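Local coordinates for protein 6-carboxyhexanoate--coa ligase (Bacillus subtilis, PDB 5FLG) that belongs to the 6-carboxyhexanoate--CoA ligase family and binds phosphoaminophosphonic acid-adenylate ester, pimelic acid and magnesium, at residues A161-V166 against I252-D257. Sequence-based numbering, arbitrary orientation.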
loop_
_atom_site.group_PDB
_atom_site.type_symbol
_atom_site.label_atom_id
_atom_site.label_comp_id
_atom_site.label_asym_id
_atom_site.label_seq_id
_atom_site.Cartn_x
_atom_site.Cartn_y
_atom_site.Cartn_z
ATOM N N ALA A 161 15.442 24.087 12.773
ATOM C CA ALA A 161 15.805 24.834 11.593
ATOM C C ALA A 161 15.947 26.324 11.885
ATOM O O ALA A 161 16.842 26.995 11.380
ATOM C CB ALA A 161 14.778 24.608 10.513
ATOM N N LEU A 162 15.126 26.814 12.787
ATOM C CA LEU A 162 15.222 28.212 13.218
ATOM C C LEU A 162 16.574 28.453 13.859
ATOM O O LEU A 162 17.341 29.290 13.400
ATOM C CB LEU A 162 14.114 28.530 14.225
ATOM C CG LEU A 162 13.984 29.980 14.692
ATOM C CD1 LEU A 162 14.116 30.961 13.539
ATOM C CD2 LEU A 162 12.649 30.157 15.391
ATOM N N HIS A 163 16.912 27.648 14.857
ATOM C CA HIS A 163 18.220 27.782 15.487
ATOM C C HIS A 163 19.362 27.657 14.480
ATOM O O HIS A 163 20.422 28.229 14.689
ATOM C CB HIS A 163 18.424 26.768 16.607
ATOM C CG HIS A 163 19.813 26.782 17.189
ATOM N ND1 HIS A 163 20.897 26.201 16.556
ATOM C CD2 HIS A 163 20.284 27.260 18.369
ATOM C CE1 HIS A 163 21.968 26.308 17.325
ATOM N NE2 HIS A 163 21.625 26.953 18.426
ATOM N N SER A 164 19.210 26.814 13.468
ATOM C CA SER A 164 20.358 26.464 12.627
ATOM C C SER A 164 20.540 27.423 11.471
ATOM O O SER A 164 21.482 27.273 10.698
ATOM C CB SER A 164 20.205 25.041 12.069
ATOM O OG SER A 164 20.265 24.102 13.112
ATOM N N HIS A 165 19.583 28.338 11.291
ATOM C CA HIS A 165 19.574 29.236 10.139
ATOM C C HIS A 165 19.557 28.455 8.851
ATOM O O HIS A 165 20.181 28.830 7.872
ATOM C CB HIS A 165 20.764 30.195 10.150
ATOM C CG HIS A 165 20.888 30.973 11.420
ATOM N ND1 HIS A 165 19.908 31.836 11.858
ATOM C CD2 HIS A 165 21.825 30.941 12.397
ATOM C CE1 HIS A 165 20.245 32.319 13.041
ATOM N NE2 HIS A 165 21.409 31.798 13.386
ATOM N N VAL A 166 18.773 27.398 8.854
ATOM C CA VAL A 166 18.514 26.589 7.668
ATOM C C VAL A 166 17.015 26.623 7.432
ATOM O O VAL A 166 16.245 26.622 8.406
ATOM C CB VAL A 166 18.939 25.134 7.932
ATOM C CG1 VAL A 166 18.545 24.235 6.773
ATOM C CG2 VAL A 166 20.435 25.090 8.176
ATOM N N ILE A 252 14.206 11.484 15.434
ATOM C CA ILE A 252 15.136 12.560 15.666
ATOM C C ILE A 252 14.518 13.550 16.678
ATOM O O ILE A 252 13.381 13.988 16.531
ATOM C CB ILE A 252 15.456 13.294 14.375
ATOM C CG1 ILE A 252 15.924 12.317 13.311
ATOM C CG2 ILE A 252 16.470 14.379 14.638
ATOM C CD1 ILE A 252 17.214 11.603 13.666
ATOM N N GLU A 253 15.269 13.914 17.700
ATOM C CA GLU A 253 14.852 14.978 18.589
ATOM C C GLU A 253 16.054 15.818 18.884
ATOM O O GLU A 253 17.026 15.348 19.485
ATOM C CB GLU A 253 14.270 14.443 19.890
ATOM C CG GLU A 253 13.589 15.539 20.695
ATOM C CD GLU A 253 13.416 15.206 22.166
ATOM O OE1 GLU A 253 13.052 14.048 22.487
ATOM O OE2 GLU A 253 13.589 16.136 22.992
ATOM N N TRP A 254 16.021 17.052 18.401
ATOM C CA TRP A 254 17.089 17.972 18.703
ATOM C C TRP A 254 16.847 18.637 20.054
ATOM O O TRP A 254 15.733 19.027 20.353
ATOM C CB TRP A 254 17.169 18.999 17.631
ATOM C CG TRP A 254 18.009 20.154 17.988
ATOM C CD1 TRP A 254 19.359 20.200 17.986
ATOM C CD2 TRP A 254 17.556 21.460 18.348
ATOM N NE1 TRP A 254 19.784 21.454 18.336
ATOM C CE2 TRP A 254 18.693 22.253 18.542
ATOM C CE3 TRP A 254 16.293 22.046 18.476
ATOM C CZ2 TRP A 254 18.616 23.610 18.835
ATOM C CZ3 TRP A 254 16.219 23.388 18.799
ATOM C CH2 TRP A 254 17.378 24.145 19.001
ATOM N N GLU A 255 17.838 18.580 20.932
ATOM C CA GLU A 255 17.732 19.167 22.275
ATOM C C GLU A 255 18.235 20.583 22.269
ATOM O O GLU A 255 19.445 20.822 22.188
ATOM C CB GLU A 255 18.580 18.369 23.275
ATOM C CG GLU A 255 18.265 16.884 23.293
ATOM C CD GLU A 255 17.273 16.504 24.366
ATOM O OE1 GLU A 255 17.519 16.845 25.544
ATOM O OE2 GLU A 255 16.273 15.826 24.039
ATOM N N GLU A 256 17.309 21.519 22.339
ATOM C CA GLU A 256 17.638 22.915 22.367
ATOM C C GLU A 256 18.479 23.128 23.600
ATOM O O GLU A 256 19.400 23.898 23.607
ATOM C CB GLU A 256 16.357 23.741 22.419
ATOM C CG GLU A 256 16.490 25.099 23.072
ATOM C CD GLU A 256 15.461 26.102 22.591
ATOM O OE1 GLU A 256 15.236 26.196 21.366
ATOM O OE2 GLU A 256 14.892 26.802 23.442
ATOM N N ASP A 257 18.132 22.400 24.638
ATOM C CA ASP A 257 18.712 22.576 25.926
ATOM C C ASP A 257 20.219 22.386 25.855
ATOM O O ASP A 257 20.910 23.134 26.509
ATOM C CB ASP A 257 18.009 21.714 26.991
ATOM C CG ASP A 257 16.689 22.332 27.450
ATOM O OD1 ASP A 257 16.511 23.555 27.295
ATOM O OD2 ASP A 257 15.817 21.604 27.948
#
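W254 meets H163 at the C-terminal end of helix 154-164, and this single pair of side chains carries the whole contact between 161-166 and 252-257. Followed along the second segment, the chain leaves strand 250-252, the middle strand of a small parallel sheet. I252 still bonds to D151 by its backbone and packs on helix 170-184; E253 bonds to I76 and lies against N156. At W254 the CB turns toward the helix end, and CG stands anti to the backbone N (chi1 167°), which carries the far rim of the indole across to H163. There CH2 lies 3.7 Å from H163 CB and CZ2 lies 3.8 Å from H163 CG. CZ2 sits over one face of the imidazole, displaced toward its rim, and the ring planes meet at 51° with 5.3 Å between the H163 ring centroid and that of the six-membered ring of W254. The tilt and the separation make this an oblique aromatic pair, and the two side chains cross nearly at right angles. N156 OD1 accepts a bond from the backbone N of W254, and W160 meets the indole edge-to-face, so the same helix holds the tryptophan at further points. Beyond E255, whose N bonds to Q77, the backbone N of E256 comes over the centre of one indole face, 3.9 Å above the plane. Helix 154-164 ends in a Schellman motif, with H165 at positive phi and V166 N bonded to A161 O (3.2 Å). With just 84 Å² buried and no hydrogen bond or salt bridge joining 161-166 to 252-257, the contact rests on van der Waals packing; the polar tie to the helix lies about two turns earlier, at N156.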